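Local coordinates for protein laminin subunit ALPHA-1 (PDB 2JD4) that forms part of a basement membrane laminin, its LG4-5 domain pair binding metal ions and probably helping to attach the laminin to cell surfaces, at residues A[178-181]-A[182-185]. The protein carries 4 engineered substitutions. Residues are numbered along the deposited sequence; the frame is centred on the assembly and turned at random.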
loop_
_atom_site.group_PDB
_atom_site.type_symbol
_atom_site.label_atom_id
_atom_site.label_comp_id
_atom_site.label_asym_id
_atom_site.label_seq_id
_atom_site.Cartn_x
_atom_site.Cartn_y
_atom_site.Cartn_z
ATOM N N GLN A 178 10.647 -18.189 -20.241
ATOM C CA GLN A 178 10.799 -17.013 -19.397
ATOM C C GLN A 178 10.333 -15.795 -20.201
ATOM O O GLN A 178 10.795 -15.571 -21.315
ATOM C CB GLN A 178 12.267 -16.856 -18.976
ATOM C CG GLN A 178 12.563 -15.601 -18.164
ATOM C CD GLN A 178 13.976 -15.587 -17.598
ATOM O OE1 GLN A 178 14.452 -14.559 -17.113
ATOM N NE2 GLN A 178 14.651 -16.735 -17.650
ATOM N N LEU A 179 9.402 -15.023 -19.648
ATOM C CA LEU A 179 8.893 -13.833 -20.333
ATOM C C LEU A 179 9.870 -12.664 -20.187
ATOM O O LEU A 179 10.502 -12.496 -19.143
ATOM C CB LEU A 179 7.522 -13.447 -19.763
ATOM C CG LEU A 179 6.247 -13.897 -20.496
ATOM C CD1 LEU A 179 6.397 -15.307 -21.030
ATOM C CD2 LEU A 179 5.053 -13.793 -19.551
ATOM N N ASP A 180 10.012 -11.858 -21.235
ATOM C CA ASP A 180 10.925 -10.721 -21.151
ATOM C C ASP A 180 10.174 -9.550 -20.533
ATOM O O ASP A 180 9.488 -8.817 -21.230
ATOM C CB ASP A 180 11.438 -10.328 -22.538
ATOM C CG ASP A 180 12.737 -9.537 -22.475
ATOM O OD1 ASP A 180 12.881 -8.689 -21.563
ATOM O OD2 ASP A 180 13.612 -9.763 -23.340
ATOM N N LYS A 181 10.302 -9.381 -19.222
ATOM C CA LYS A 181 9.610 -8.299 -18.528
ATOM C C LYS A 181 10.161 -6.938 -18.905
ATOM O O LYS A 181 9.532 -5.918 -18.629
ATOM C CB LYS A 181 9.717 -8.477 -17.016
ATOM C CG LYS A 181 9.077 -9.745 -16.493
ATOM C CD LYS A 181 9.371 -9.911 -15.016
ATOM C CE LYS A 181 8.680 -8.848 -14.192
ATOM N NZ LYS A 181 9.284 -8.756 -12.831
ATOM N N ASP A 182 11.332 -6.931 -19.535
ATOM C CA ASP A 182 11.979 -5.693 -19.951
ATOM C C ASP A 182 11.373 -5.124 -21.225
ATOM O O ASP A 182 11.648 -3.980 -21.585
ATOM C CB ASP A 182 13.477 -5.921 -20.176
ATOM C CG ASP A 182 14.205 -6.295 -18.905
ATOM O OD1 ASP A 182 14.119 -5.525 -17.925
ATOM O OD2 ASP A 182 14.865 -7.357 -18.888
ATOM N N ARG A 183 10.552 -5.918 -21.907
ATOM C CA ARG A 183 9.920 -5.466 -23.140
ATOM C C ARG A 183 8.390 -5.567 -23.118
ATOM O O ARG A 183 7.784 -6.260 -23.938
ATOM C CB ARG A 183 10.487 -6.245 -24.327
ATOM C CG ARG A 183 11.970 -5.990 -24.536
ATOM C CD ARG A 183 12.428 -6.387 -25.924
ATOM N NE ARG A 183 12.347 -7.823 -26.154
ATOM C CZ ARG A 183 12.732 -8.414 -27.279
ATOM N NH1 ARG A 183 13.225 -7.687 -28.274
ATOM N NH2 ARG A 183 12.621 -9.729 -27.413
ATOM N N PRO A 184 7.750 -4.862 -22.175
ATOM C CA PRO A 184 6.288 -4.879 -22.051
ATOM C C PRO A 184 5.587 -4.124 -23.178
ATOM O O PRO A 184 6.157 -3.205 -23.766
ATOM C CB PRO A 184 6.057 -4.228 -20.691
ATOM C CG PRO A 184 7.173 -3.226 -20.616
ATOM C CD PRO A 184 8.357 -4.030 -21.119
ATOM N N LEU A 185 4.356 -4.533 -23.474
ATOM C CA LEU A 185 3.541 -3.902 -24.509
ATOM C C LEU A 185 3.122 -2.522 -24.016
ATOM O O LEU A 185 3.035 -1.564 -24.789
ATOM C CB LEU A 185 2.291 -4.744 -24.781
ATOM C CG LEU A 185 2.490 -6.042 -25.562
ATOM C CD1 LEU A 185 1.260 -6.937 -25.440
ATOM C CD2 LEU A 185 2.773 -5.696 -27.020
#
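Asp180 and Arg183 are the first and last residues of a type I beta turn, and they meet twice, once through the backbone and once through their side chains. Arg183 N donates to Asp180 O at 3.2 Å, a nearly straight bond (164° at the hydrogen) that closes the turn, although the donor sits well above the carbonyl plane. The Asp180 carboxylate reaches forward over the turn because chi1 (-159°) sets CG opposite the backbone N, and it divides its two oxygens between Asp182 and Arg183. Asp180 OD1 takes a weak, bent bond from Asp182 N at 3.1 Å, the arrangement of an Asx turn laid over the beta turn. OD2 is directed at the arginine, whose chain bends at chi3 and brings Arg183 NE to 3.6 Å from Asp180 OD2. That is a long salt bridge, with the carboxylate and guanidinium planes 48° apart, neither stacked nor coplanar. Asp182 approaches differently: its side chain crosses that of Asp180 at about a right angle, and Asp182 OD2 comes within 3.6 Å of Asp180 OD1. Two like charges this close should repel somewhat, and the arginine probably offsets part of the cost. Beyond the turn, Pro184 touches Lys181 O through its CD, at 3.3 Å. Lys181 sends its chain away from the two aspartates, into the domain, where NZ bonds to Gly170 O and the side chain touches Ile172 and Leu146. The turn thus forms a surface connection in the N-terminal of the two laminin G domains, leading from strand 177-178, paired with strand 167-174, to strand 186-188, which pairs with strand 31-35 at the edge of the second sheet, while Leu179 and Pro184 both rest on Leu34 of strand 31-35.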